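Local coordinates for 16S rRNA methylase (Uncultured bacterium, PDB 7JLZ), which probably methylates N1 of adenine 1408 in the 16S rRNA of the 30S ribosomal subunit, a modification linked to aminoglycoside resistance, at residues 22-27 with 48-53; 96-101 with 130-135; 175-180 with 205-210. All blocks are in the same frame, centred on the assembly; numbering follows the deposited sequence.

Contact 1: residues 22-27 with 48-53; sequences NAYKKV and GTLFIG
The ring of Y24 lies across the side chain of L50, the two meeting at about a right angle. CB of L50 sits over one face of the ring, 3.8 Å from the Y24 ring centroid and only 17° off its normal, which makes the pair a CH-pi contact; CD1 of L50 continues the cover toward CE2 at the rim. The edge of the same ring is turned to the backbone, with the carbonyl O of G48 near the ring plane and 3.7 Å from CD1 of Y24. One hydrogen bond ties the two main chains where they become parallel strands: N of L50 donates to O of K26 over 2.9 Å, nearly straight at 164° and in the plane of the carbonyl. The same K26 O also receives a CA-H...O contact from T49, with 3.4 Å between T49 CA and K26 O.

Further along, V27 and L50 pair on one face of the sheet, and CG1 of V27, anti to its backbone N, reaches CD1 of I52 at 3.9 Å. On the other face OG1 of T49 packs against CB and CD of K26, each at 3.6 Å from T49 OG1, while the lysine chain runs on away from the strand. L21 of helix 14-21 touches V27 and L50, and I20 touches L50; E28 carries the backbone ladder onward to L50 and I52.

Strands 26-31 and 49-55 are joined through helix 37-45 in a beta-alpha-beta unit of the Rossmann-like methyltransferase fold, and the contact joins their N-terminal ends. Its chemistry is mainly apolar: one nearly straight backbone bond joins the two segments, the Y24 ring face packs on L50 beside the start of the strand, and the buried N of K26 is left without a partner.

Contact 2: residues 96-101 with 130-135; sequences KLTIIL and ICEIVL
K96 and E132 both place CG anti to the backbone N (chi1 -175° and 177°), and both chains run extended beyond it, so that the lysine crosses obliquely to the carboxylate on the neighbouring strand. NZ of K96 ends 2.7 Å from OE1 of E132 in a salt bridge, approaching from above the carboxylate plane. CE of the lysine packs over CB of E132, and OG1 of T98 lies beside the same carbon, so the start of the glutamate chain has neighbours from two residues of the facing strand.

Beneath these side chains, strands 96-100 and 130-135 run parallel at 11°, in register from K96 opposite I130 to I100 opposite V134. Five backbone hydrogen bonds pass between the segments in the parallel pattern: L97 and I99 each donate and accept, and the ladder ends with the longer bond from L101 N to V134 O at 3.2 Å. The shortest runs from I99 N to E132 O, 2.7 Å, nearly along the C=O axis. A water donates to both L101 O and V134 O, bridging the strands where they part.

On the face opposite the salt bridge, CD1 of I99 touches SG of C131 at 3.9 Å. At the far end CD1 of L101 presses on CD2 of L135, a tight carbon pair at 3.5 Å. I121 of helix 120-124 packs on L97, I99 and C131, while strands 26-31 and 205-211 border the pair, placing it in the middle of the Rossmann-like sheet.

The nearby lysine charge probably offsets that of the buried glutamate and would favour its ionised form; OE2 has a further, weak bond to NE2 of Q206. The face with K96, T98 and E132 carries the polar groups; L97, I99, C131 and I133 make the other apolar.

Contact 3: residues 175-180 with 205-210; sequences TEFGSL and YQLKFK
An antiparallel pair of strands, with a classic beta bulge, forms one edge of the seven-stranded methyltransferase sheet: strand 172-179 is outermost and strand 205-211 lies inside it. At the bulge T175 and E176 both face K208, whose O accepts from T175 N at 2.8 Å and from E176 N at 3.3 Å, each donor standing above the carbonyl plane. A weak bond from T175 OG1 adds to this grip. Beyond it the pairing is regular, and Q206 N donates to G178 O over 2.8 Å at 175°.

F177, with CG anti to its backbone N (chi1 167°), lays its ring alongside that of Y205. The planes are 16° apart but slid so far that the rings barely overlap, and CZ of F177 meets CD1 of Y205 at 3.6 Å. L207 CG comes to the edge of the F177 ring, in its plane. On the opposite face E176 and K208 run side by side, OE1 of E176 staying 4.2 Å from NZ of K208, and L180 CD1 crosses over CB of Q206 at 3.5 Å.

Backbone bonds join the strands along the pair; E176 and K208, beyond salt-bridge distance, may still attract each other.

In the fold
All three contacts belong to one mixed sheet and follow one another along the chain. Contact 1 and contact 2 have centres about 16 Å apart and join through neighbouring strands 26-31 and 94-100, where V27 O lies 3.2 Å from K96 N, a probable hydrogen bond. Contacts 2 and 3 are closer, with centres about 9 Å apart; strands 129-135 and 205-211 meet there, I133 N approaching L207 O to 2.8 Å. Q206 and K208 of contact 3 also lie against E132, extending the polar face of contact 2. Contacts 1 and 3 do not touch, their nearest atoms being about 12 Å apart, so 96-101 with 130-135, itself parallel, lies between contact 1 and the antiparallel pair 205-211 and 172-179.

Contact 1: residues 22-27 with 48-53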
ATOM      1  N   ASN A  22      14.537  11.247  -7.676  1.00 34.46           N
ATOM      2  CA  ASN A  22      15.986  11.115  -7.701  1.00 40.94           C
ATOM      3  C   ASN A  22      16.647  11.633  -6.432  1.00 41.63           C
ATOM      4  O   ASN A  22      17.814  11.311  -6.180  1.00 44.14           O
ATOM      5  CB  ASN A  22      16.547  11.837  -8.922  1.00 42.20           C
ATOM      6  CG  ASN A  22      16.302  11.069 -10.203  1.00 47.69           C
ATOM      7  OD1 ASN A  22      15.854   9.921 -10.171  1.00 44.44           O
ATOM      8  ND2 ASN A  22      16.612  11.691 -11.342  1.00 46.13           N
ATOM      9  N   ALA A  23      15.932  12.421  -5.631  1.00 40.60           N
ATOM     10  CA  ALA A  23      16.479  12.930  -4.382  1.00 44.34           C
ATOM     11  C   ALA A  23      16.522  11.883  -3.278  1.00 41.70           C
ATOM     12  O   ALA A  23      17.186  12.115  -2.262  1.00 46.43           O
ATOM     13  CB  ALA A  23      15.666  14.136  -3.913  1.00 42.79           C
ATOM     14  N   TYR A  24      15.865  10.738  -3.452  1.00 33.84           N
ATOM     15  CA  TYR A  24      15.772   9.729  -2.410  1.00 35.38           C
ATOM     16  C   TYR A  24      16.435   8.426  -2.833  1.00 41.71           C
ATOM     17  O   TYR A  24      16.475   8.080  -4.019  1.00 46.36           O
ATOM     18  CB  TYR A  24      14.315   9.461  -2.051  1.00 33.86           C
ATOM     19  CG  TYR A  24      13.616  10.676  -1.517  1.00 38.50           C
ATOM     20  CD1 TYR A  24      13.612  10.951  -0.151  1.00 40.76           C
ATOM     21  CD2 TYR A  24      12.962  11.555  -2.369  1.00 37.19           C
ATOM     22  CE1 TYR A  24      12.978  12.065   0.348  1.00 37.29           C
ATOM     23  CE2 TYR A  24      12.313  12.665  -1.875  1.00 36.72           C
ATOM     24  CZ  TYR A  24      12.329  12.915  -0.514  1.00 41.47           C
ATOM     25  OH  TYR A  24      11.691  14.023  -0.017  1.00 42.25           O
ATOM     26  N   LYS A  25      16.952   7.696  -1.843  1.00 41.95           N
ATOM     27  CA  LYS A  25      17.564   6.396  -2.087  1.00 42.49           C
ATOM     28  C   LYS A  25      16.556   5.255  -2.113  1.00 42.39           C
ATOM     29  O   LYS A  25      16.841   4.211  -2.710  1.00 41.29           O
ATOM     30  CB  LYS A  25      18.630   6.113  -1.026  1.00 51.79           C
ATOM     31  CG  LYS A  25      19.825   7.049  -1.116  1.00 66.16           C
ATOM     32  CD  LYS A  25      20.456   6.985  -2.501  1.00 76.43           C
ATOM     33  CE  LYS A  25      21.348   8.191  -2.777  1.00 85.81           C
ATOM     34  NZ  LYS A  25      20.557   9.415  -3.100  1.00 87.14           N
ATOM     35  N   LYS A  26      15.395   5.430  -1.482  1.00 36.01           N
ATOM     36  CA  LYS A  26      14.308   4.460  -1.496  1.00 36.33           C
ATOM     37  C   LYS A  26      12.996   5.182  -1.742  1.00 32.46           C
ATOM     38  O   LYS A  26      12.765   6.267  -1.199  1.00 33.25           O
ATOM     39  CB  LYS A  26      14.164   3.698  -0.170  1.00 36.09           C
ATOM     40  CG  LYS A  26      15.340   2.873   0.305  1.00 48.43           C
ATOM     41  CD  LYS A  26      14.941   2.219   1.640  1.00 56.10           C
ATOM     42  CE  LYS A  26      16.025   1.314   2.219  1.00 62.80           C
ATOM     43  NZ  LYS A  26      17.149   2.079   2.826  1.00 66.16           N
ATOM     44  N   VAL A  27      12.122   4.553  -2.526  1.00 27.52           N
ATOM     45  CA  VAL A  27      10.764   5.029  -2.756  1.00 30.08           C
ATOM     46  C   VAL A  27       9.808   3.922  -2.339  1.00 27.88           C
ATOM     47  O   VAL A  27      10.028   2.750  -2.665  1.00 27.84           O
ATOM     48  CB  VAL A  27      10.541   5.428  -4.226  1.00 30.15           C
ATOM     49  CG1 VAL A  27       9.083   5.799  -4.475  1.00 25.44           C
ATOM     50  CG2 VAL A  27      11.469   6.572  -4.611  1.00 30.61           C
ATOM     51  N   GLY A  48      14.928   9.336   4.864  1.00 38.43           N
ATOM     52  CA  GLY A  48      15.614   8.952   3.645  1.00 41.75           C
ATOM     53  C   GLY A  48      14.760   8.268   2.600  1.00 42.97           C
ATOM     54  O   GLY A  48      15.224   8.037   1.480  1.00 39.67           O
ATOM     55  N   THR A  49      13.520   7.938   2.932  1.00 39.42           N
ATOM     56  CA  THR A  49      12.616   7.242   2.028  1.00 38.53           C
ATOM     57  C   THR A  49      11.475   8.169   1.628  1.00 36.27           C
ATOM     58  O   THR A  49      10.933   8.897   2.465  1.00 36.41           O
ATOM     59  CB  THR A  49      12.067   5.971   2.695  1.00 35.75           C
ATOM     60  OG1 THR A  49      13.152   5.069   2.974  1.00 37.03           O
ATOM     61  CG2 THR A  49      11.055   5.285   1.806  1.00 32.89           C
ATOM     62  N   LEU A  50      11.114   8.152   0.347  1.00 31.39           N
ATOM     63  CA  LEU A  50       9.935   8.875  -0.119  1.00 31.77           C
ATOM     64  C   LEU A  50       8.726   7.950  -0.032  1.00 28.66           C
ATOM     65  O   LEU A  50       8.735   6.853  -0.604  1.00 30.26           O
ATOM     66  CB  LEU A  50      10.137   9.373  -1.551  1.00 26.65           C
ATOM     67  CG  LEU A  50       8.950  10.097  -2.199  1.00 28.10           C
ATOM     68  CD1 LEU A  50       8.629  11.399  -1.487  1.00 28.87           C
ATOM     69  CD2 LEU A  50       9.254  10.351  -3.686  1.00 31.69           C
ATOM     70  N   PHE A  51       7.687   8.383   0.674  1.00 24.42           N
ATOM     71  CA  PHE A  51       6.464   7.603   0.807  1.00 22.27           C
ATOM     72  C   PHE A  51       5.349   8.248  -0.003  1.00 25.91           C
ATOM     73  O   PHE A  51       5.072   9.443   0.152  1.00 26.20           O
ATOM     74  CB  PHE A  51       6.047   7.477   2.280  1.00 25.56           C
ATOM     75  CG  PHE A  51       7.042   6.715   3.121  1.00 27.21           C
ATOM     76  CD1 PHE A  51       8.128   7.364   3.685  1.00 24.97           C
ATOM     77  CD2 PHE A  51       6.903   5.346   3.326  1.00 27.49           C
ATOM     78  CE1 PHE A  51       9.059   6.671   4.441  1.00 29.00           C
ATOM     79  CE2 PHE A  51       7.839   4.646   4.096  1.00 26.84           C
ATOM     80  CZ  PHE A  51       8.916   5.313   4.647  1.00 29.27           C
ATOM     81  N   ILE A  52       4.685   7.446  -0.832  1.00 23.12           N
ATOM     82  CA  ILE A  52       3.658   7.926  -1.746  1.00 22.30           C
ATOM     83  C   ILE A  52       2.364   7.187  -1.455  1.00 23.68           C
ATOM     84  O   ILE A  52       2.283   5.976  -1.679  1.00 27.36           O
ATOM     85  CB  ILE A  52       4.064   7.705  -3.210  1.00 22.23           C
ATOM     86  CG1 ILE A  52       5.441   8.324  -3.451  1.00 23.52           C
ATOM     87  CG2 ILE A  52       2.987   8.257  -4.125  1.00 22.84           C
ATOM     88  CD1 ILE A  52       5.965   8.148  -4.891  1.00 29.10           C
ATOM     89  N   GLY A  53       1.340   7.910  -1.007  1.00 21.86           N
ATOM     90  CA  GLY A  53       0.010   7.338  -0.842  1.00 23.14           C
ATOM     91  C   GLY A  53      -0.851   7.620  -2.062  1.00 24.55           C
ATOM     92  O   GLY A  53      -0.830   8.728  -2.599  1.00 26.13           O
TER

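Contact 2: residues 96-101 with 130-135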
ATOM      1  N   LYS A  96       9.566  -0.412  -2.606  1.00 28.59           N
ATOM      2  CA  LYS A  96       8.645  -1.175  -1.779  1.00 28.75           C
ATOM      3  C   LYS A  96       7.226  -0.724  -2.073  1.00 26.80           C
ATOM      4  O   LYS A  96       6.967   0.470  -2.223  1.00 27.96           O
ATOM      5  CB  LYS A  96       8.937  -1.020  -0.287  1.00 28.86           C
ATOM      6  CG  LYS A  96       8.032  -1.918   0.565  1.00 35.14           C
ATOM      7  CD  LYS A  96       8.202  -1.724   2.054  1.00 41.23           C
ATOM      8  CE  LYS A  96       7.323  -2.720   2.807  1.00 39.36           C
ATOM      9  NZ  LYS A  96       7.421  -2.561   4.282  1.00 41.91           N
ATOM     10  N   LEU A  97       6.317  -1.695  -2.143  1.00 25.55           N
ATOM     11  CA  LEU A  97       4.894  -1.470  -2.351  1.00 24.13           C
ATOM     12  C   LEU A  97       4.170  -2.115  -1.184  1.00 27.36           C
ATOM     13  O   LEU A  97       4.277  -3.327  -0.986  1.00 28.16           O
ATOM     14  CB  LEU A  97       4.421  -2.081  -3.673  1.00 25.43           C
ATOM     15  CG  LEU A  97       2.924  -2.043  -3.953  1.00 26.15           C
ATOM     16  CD1 LEU A  97       2.404  -0.614  -4.006  1.00 26.06           C
ATOM     17  CD2 LEU A  97       2.644  -2.771  -5.276  1.00 26.47           C
ATOM     18  N   THR A  98       3.459  -1.313  -0.406  1.00 22.67           N
ATOM     19  CA  THR A  98       2.658  -1.835   0.697  1.00 25.74           C
ATOM     20  C   THR A  98       1.183  -1.685   0.350  1.00 29.45           C
ATOM     21  O   THR A  98       0.733  -0.601  -0.041  1.00 24.42           O
ATOM     22  CB  THR A  98       3.016  -1.133   2.010  1.00 26.73           C
ATOM     23  OG1 THR A  98       4.393  -1.411   2.312  1.00 30.54           O
ATOM     24  CG2 THR A  98       2.137  -1.642   3.184  1.00 27.55           C
ATOM     25  N   ILE A  99       0.438  -2.788   0.472  1.00 25.40           N
ATOM     26  CA  ILE A  99      -0.958  -2.854   0.079  1.00 22.09           C
ATOM     27  C   ILE A  99      -1.757  -3.267   1.310  1.00 25.35           C
ATOM     28  O   ILE A  99      -1.675  -4.419   1.744  1.00 27.50           O
ATOM     29  CB  ILE A  99      -1.194  -3.848  -1.065  1.00 26.43           C
ATOM     30  CG1 ILE A  99      -0.276  -3.553  -2.262  1.00 27.73           C
ATOM     31  CG2 ILE A  99      -2.646  -3.790  -1.489  1.00 27.99           C
ATOM     32  CD1 ILE A  99      -0.321  -4.633  -3.337  1.00 31.80           C
ATOM     33  N   ILE A 100      -2.514  -2.334   1.885  1.00 22.73           N
ATOM     34  CA  ILE A 100      -3.379  -2.633   3.019  1.00 24.39           C
ATOM     35  C   ILE A 100      -4.772  -2.828   2.437  1.00 26.64           C
ATOM     36  O   ILE A 100      -5.505  -1.860   2.187  1.00 25.83           O
ATOM     37  CB  ILE A 100      -3.330  -1.535   4.082  1.00 23.74           C
ATOM     38  CG1 ILE A 100      -1.873  -1.277   4.473  1.00 29.51           C
ATOM     39  CG2 ILE A 100      -4.193  -1.934   5.296  1.00 29.63           C
ATOM     40  CD1 ILE A 100      -1.658  -0.038   5.315  1.00 29.45           C
ATOM     41  N   LEU A 101      -5.147  -4.085   2.211  1.00 27.87           N
ATOM     42  CA  LEU A 101      -6.393  -4.359   1.519  1.00 30.93           C
ATOM     43  C   LEU A 101      -7.582  -3.925   2.383  1.00 31.42           C
ATOM     44  O   LEU A 101      -7.480  -3.862   3.611  1.00 30.66           O
ATOM     45  CB  LEU A 101      -6.487  -5.841   1.151  1.00 28.35           C
ATOM     46  CG  LEU A 101      -5.579  -6.248  -0.022  1.00 30.77           C
ATOM     47  CD1 LEU A 101      -5.698  -7.735  -0.294  1.00 35.37           C
ATOM     48  CD2 LEU A 101      -5.925  -5.468  -1.269  1.00 29.57           C
ATOM     49  N   ILE A 130      10.161  -5.063  -3.143  1.00 31.41           N
ATOM     50  CA  ILE A 130       9.468  -5.875  -2.149  1.00 34.41           C
ATOM     51  C   ILE A 130       8.024  -5.409  -2.064  1.00 33.86           C
ATOM     52  O   ILE A 130       7.757  -4.203  -2.019  1.00 31.32           O
ATOM     53  CB  ILE A 130      10.141  -5.778  -0.763  1.00 36.40           C
ATOM     54  CG1 ILE A 130      11.550  -6.365  -0.797  1.00 40.94           C
ATOM     55  CG2 ILE A 130       9.276  -6.450   0.306  1.00 43.71           C
ATOM     56  CD1 ILE A 130      11.638  -7.674  -1.547  1.00 48.78           C
ATOM     57  N   CYS A 131       7.091  -6.359  -2.052  1.00 30.34           N
ATOM     58  CA  CYS A 131       5.684  -6.059  -1.836  1.00 28.63           C
ATOM     59  C   CYS A 131       5.279  -6.579  -0.467  1.00 26.96           C
ATOM     60  O   CYS A 131       5.628  -7.703  -0.103  1.00 28.41           O
ATOM     61  CB  CYS A 131       4.809  -6.692  -2.920  1.00 31.67           C
ATOM     62  SG  CYS A 131       3.040  -6.441  -2.698  1.00 33.58           S
ATOM     63  N   GLU A 132       4.576  -5.751   0.298  1.00 26.04           N
ATOM     64  CA  GLU A 132       4.009  -6.159   1.576  1.00 26.36           C
ATOM     65  C   GLU A 132       2.499  -6.009   1.476  1.00 28.02           C
ATOM     66  O   GLU A 132       2.002  -4.978   1.002  1.00 27.34           O
ATOM     67  CB  GLU A 132       4.570  -5.319   2.731  1.00 30.74           C
ATOM     68  CG  GLU A 132       3.958  -5.646   4.101  1.00 35.58           C
ATOM     69  CD  GLU A 132       4.544  -4.814   5.235  1.00 46.56           C
ATOM     70  OE1 GLU A 132       5.721  -4.412   5.138  1.00 48.50           O
ATOM     71  OE2 GLU A 132       3.821  -4.566   6.231  1.00 49.41           O
ATOM     72  N   ILE A 133       1.772  -7.052   1.866  1.00 29.00           N
ATOM     73  CA  ILE A 133       0.317  -7.062   1.802  1.00 27.44           C
ATOM     74  C   ILE A 133      -0.193  -7.328   3.206  1.00 24.68           C
ATOM     75  O   ILE A 133       0.165  -8.341   3.818  1.00 29.12           O
ATOM     76  CB  ILE A 133      -0.218  -8.111   0.813  1.00 30.19           C
ATOM     77  CG1 ILE A 133       0.272  -7.813  -0.601  1.00 28.61           C
ATOM     78  CG2 ILE A 133      -1.734  -8.134   0.823  1.00 31.17           C
ATOM     79  CD1 ILE A 133      -0.290  -8.761  -1.652  1.00 35.06           C
ATOM     80  N   VAL A 134      -1.002  -6.411   3.716  1.00 25.35           N
ATOM     81  CA  VAL A 134      -1.636  -6.554   5.018  1.00 27.36           C
ATOM     82  C   VAL A 134      -3.056  -7.043   4.780  1.00 30.73           C
ATOM     83  O   VAL A 134      -3.815  -6.415   4.036  1.00 29.03           O
ATOM     84  CB  VAL A 134      -1.620  -5.227   5.790  1.00 26.67           C
ATOM     85  CG1 VAL A 134      -2.423  -5.347   7.093  1.00 29.91           C
ATOM     86  CG2 VAL A 134      -0.174  -4.801   6.070  1.00 27.68           C
ATOM     87  N   LEU A 135      -3.407  -8.172   5.396  1.00 33.98           N
ATOM     88  CA  LEU A 135      -4.686  -8.831   5.189  1.00 34.99           C
ATOM     89  C   LEU A 135      -5.489  -8.823   6.482  1.00 37.71           C
ATOM     90  O   LEU A 135      -4.932  -8.897   7.584  1.00 36.44           O
ATOM     91  CB  LEU A 135      -4.507 -10.287   4.726  1.00 39.86           C
ATOM     92  CG  LEU A 135      -3.999 -10.533   3.305  1.00 47.98           C
ATOM     93  CD1 LEU A 135      -3.872 -12.027   3.013  1.00 49.47           C
ATOM     94  CD2 LEU A 135      -4.941  -9.886   2.323  1.00 51.05           C
TER
HETATM   95  O   HOH W   1      -6.425  -5.875   4.825  1.00 35.42           O

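Contact 3: residues 175-180 with 205-210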
ATOM      1  N   THR A 175       7.984 -14.447   0.787  1.00 32.01           N
ATOM      2  CA  THR A 175       9.194 -14.529   1.585  1.00 33.90           C
ATOM      3  C   THR A 175       8.948 -14.451   3.083  1.00 32.79           C
ATOM      4  O   THR A 175       9.785 -14.938   3.850  1.00 34.47           O
ATOM      5  CB  THR A 175      10.183 -13.415   1.200  1.00 34.82           C
ATOM      6  OG1 THR A 175       9.628 -12.135   1.520  1.00 34.60           O
ATOM      7  CG2 THR A 175      10.517 -13.469  -0.292  1.00 37.21           C
ATOM      8  N   GLU A 176       7.841 -13.854   3.520  1.00 31.33           N
ATOM      9  CA  GLU A 176       7.558 -13.716   4.939  1.00 32.00           C
ATOM     10  C   GLU A 176       6.056 -13.773   5.153  1.00 28.33           C
ATOM     11  O   GLU A 176       5.271 -13.293   4.322  1.00 30.79           O
ATOM     12  CB  GLU A 176       8.091 -12.402   5.513  1.00 42.30           C
ATOM     13  CG  GLU A 176       9.594 -12.250   5.514  1.00 50.92           C
ATOM     14  CD  GLU A 176      10.049 -11.134   6.431  1.00 58.19           C
ATOM     15  OE1 GLU A 176       9.276 -10.765   7.338  1.00 60.08           O
ATOM     16  OE2 GLU A 176      11.177 -10.629   6.247  1.00 61.79           O
ATOM     17  N   PHE A 177       5.667 -14.326   6.302  1.00 31.84           N
ATOM     18  CA  PHE A 177       4.278 -14.323   6.737  1.00 32.26           C
ATOM     19  C   PHE A 177       4.265 -14.151   8.242  1.00 32.73           C
ATOM     20  O   PHE A 177       5.080 -14.758   8.933  1.00 35.61           O
ATOM     21  CB  PHE A 177       3.556 -15.627   6.367  1.00 37.50           C
ATOM     22  CG  PHE A 177       2.227 -15.807   7.055  1.00 44.05           C
ATOM     23  CD1 PHE A 177       1.071 -15.294   6.500  1.00 45.67           C
ATOM     24  CD2 PHE A 177       2.138 -16.506   8.254  1.00 47.66           C
ATOM     25  CE1 PHE A 177      -0.149 -15.460   7.134  1.00 43.35           C
ATOM     26  CE2 PHE A 177       0.922 -16.673   8.888  1.00 49.78           C
ATOM     27  CZ  PHE A 177      -0.221 -16.149   8.321  1.00 46.54           C
ATOM     28  N   GLY A 178       3.333 -13.362   8.758  1.00 32.25           N
ATOM     29  CA  GLY A 178       3.214 -13.294  10.208  1.00 33.24           C
ATOM     30  C   GLY A 178       2.025 -12.466  10.643  1.00 32.56           C
ATOM     31  O   GLY A 178       1.342 -11.830   9.837  1.00 30.51           O
ATOM     32  N   SER A 179       1.779 -12.497  11.948  1.00 39.37           N
ATOM     33  CA  SER A 179       0.714 -11.689  12.525  1.00 36.57           C
ATOM     34  C   SER A 179       1.170 -10.248  12.716  1.00 43.66           C
ATOM     35  O   SER A 179       2.341  -9.974  12.985  1.00 50.53           O
ATOM     36  CB  SER A 179       0.276 -12.258  13.880  1.00 42.05           C
ATOM     37  OG  SER A 179      -0.150 -13.602  13.771  1.00 52.96           O
ATOM     38  N   LEU A 180       0.219  -9.325  12.598  1.00 46.21           N
ATOM     39  CA  LEU A 180       0.457  -7.937  12.964  1.00 53.39           C
ATOM     40  C   LEU A 180       0.282  -7.759  14.469  1.00 52.84           C
ATOM     41  O   LEU A 180      -0.601  -8.368  15.078  1.00 52.99           O
ATOM     42  CB  LEU A 180      -0.514  -7.021  12.218  1.00 59.00           C
ATOM     43  CG  LEU A 180       0.030  -5.894  11.336  1.00 62.71           C
ATOM     44  CD1 LEU A 180       0.865  -6.450  10.213  1.00 62.49           C
ATOM     45  CD2 LEU A 180      -1.111  -5.046  10.778  1.00 61.51           C
ATOM     46  N   TYR A 205      -2.796  -9.828   9.361  1.00 30.87           N
ATOM     47  CA  TYR A 205      -1.635 -10.559   8.884  1.00 31.43           C
ATOM     48  C   TYR A 205      -0.837  -9.691   7.928  1.00 31.67           C
ATOM     49  O   TYR A 205      -1.388  -8.834   7.231  1.00 31.29           O
ATOM     50  CB  TYR A 205      -2.032 -11.855   8.173  1.00 29.91           C
ATOM     51  CG  TYR A 205      -2.867 -12.752   9.052  1.00 36.68           C
ATOM     52  CD1 TYR A 205      -2.268 -13.615   9.958  1.00 34.33           C
ATOM     53  CD2 TYR A 205      -4.257 -12.712   8.997  1.00 36.17           C
ATOM     54  CE1 TYR A 205      -3.035 -14.429  10.772  1.00 40.09           C
ATOM     55  CE2 TYR A 205      -5.023 -13.514   9.800  1.00 39.55           C
ATOM     56  CZ  TYR A 205      -4.410 -14.374  10.684  1.00 42.39           C
ATOM     57  OH  TYR A 205      -5.183 -15.179  11.484  1.00 47.25           O
ATOM     58  N   GLN A 206       0.466  -9.928   7.929  1.00 29.00           N
ATOM     59  CA  GLN A 206       1.432  -9.258   7.068  1.00 27.81           C
ATOM     60  C   GLN A 206       2.121 -10.318   6.222  1.00 27.24           C
ATOM     61  O   GLN A 206       2.621 -11.304   6.755  1.00 29.07           O
ATOM     62  CB  GLN A 206       2.454  -8.527   7.935  1.00 34.09           C
ATOM     63  CG  GLN A 206       3.352  -7.538   7.238  1.00 48.00           C
ATOM     64  CD  GLN A 206       4.330  -6.912   8.216  1.00 58.24           C
ATOM     65  OE1 GLN A 206       5.132  -7.613   8.834  1.00 64.59           O
ATOM     66  NE2 GLN A 206       4.251  -5.594   8.382  1.00 58.82           N
ATOM     67  N   LEU A 207       2.160 -10.110   4.913  1.00 28.36           N
ATOM     68  CA  LEU A 207       2.814 -11.033   3.998  1.00 27.13           C
ATOM     69  C   LEU A 207       3.767 -10.214   3.151  1.00 26.80           C
ATOM     70  O   LEU A 207       3.395  -9.134   2.686  1.00 28.40           O
ATOM     71  CB  LEU A 207       1.798 -11.756   3.095  1.00 30.09           C
ATOM     72  CG  LEU A 207       0.887 -12.838   3.682  1.00 33.64           C
ATOM     73  CD1 LEU A 207      -0.171 -12.242   4.611  1.00 37.26           C
ATOM     74  CD2 LEU A 207       0.229 -13.637   2.575  1.00 33.02           C
ATOM     75  N   LYS A 208       4.994 -10.705   2.972  1.00 26.59           N
ATOM     76  CA  LYS A 208       5.981 -10.026   2.140  1.00 25.55           C
ATOM     77  C   LYS A 208       6.363 -10.917   0.973  1.00 30.03           C
ATOM     78  O   LYS A 208       6.404 -12.142   1.094  1.00 30.77           O
ATOM     79  CB  LYS A 208       7.242  -9.649   2.928  1.00 28.66           C
ATOM     80  CG  LYS A 208       6.918  -8.648   4.044  1.00 36.69           C
ATOM     81  CD  LYS A 208       8.158  -8.124   4.746  1.00 44.33           C
ATOM     82  CE  LYS A 208       7.770  -7.092   5.805  1.00 51.24           C
ATOM     83  NZ  LYS A 208       8.933  -6.639   6.626  1.00 56.88           N
ATOM     84  N   PHE A 209       6.640 -10.276  -0.158  1.00 30.74           N
ATOM     85  CA  PHE A 209       6.939 -10.974  -1.398  1.00 30.32           C
ATOM     86  C   PHE A 209       8.082 -10.274  -2.107  1.00 34.86           C
ATOM     87  O   PHE A 209       8.354  -9.092  -1.885  1.00 33.72           O
ATOM     88  CB  PHE A 209       5.740 -11.015  -2.358  1.00 29.47           C
ATOM     89  CG  PHE A 209       4.449 -11.469  -1.724  1.00 33.25           C
ATOM     90  CD1 PHE A 209       3.663 -10.587  -0.997  1.00 30.49           C
ATOM     91  CD2 PHE A 209       4.011 -12.769  -1.892  1.00 32.03           C
ATOM     92  CE1 PHE A 209       2.478 -11.003  -0.430  1.00 30.63           C
ATOM     93  CE2 PHE A 209       2.828 -13.185  -1.335  1.00 33.51           C
ATOM     94  CZ  PHE A 209       2.062 -12.299  -0.601  1.00 32.31           C
ATOM     95  N   LYS A 210       8.744 -11.026  -2.975  1.00 31.60           N
ATOM     96  CA  LYS A 210       9.568 -10.441  -4.019  1.00 35.18           C
ATOM     97  C   LYS A 210       9.029 -10.899  -5.367  1.00 36.69           C
ATOM     98  O   LYS A 210       8.168 -11.774  -5.457  1.00 38.50           O
ATOM     99  CB  LYS A 210      11.043 -10.813  -3.841  1.00 37.55           C
ATOM    100  CG  LYS A 210      11.302 -12.288  -3.678  1.00 44.65           C
ATOM    101  CD  LYS A 210      12.803 -12.555  -3.580  1.00 52.76           C
ATOM    102  CE  LYS A 210      13.105 -14.022  -3.329  1.00 57.97           C
ATOM    103  NZ  LYS A 210      14.580 -14.275  -3.295  1.00 65.78           N
TER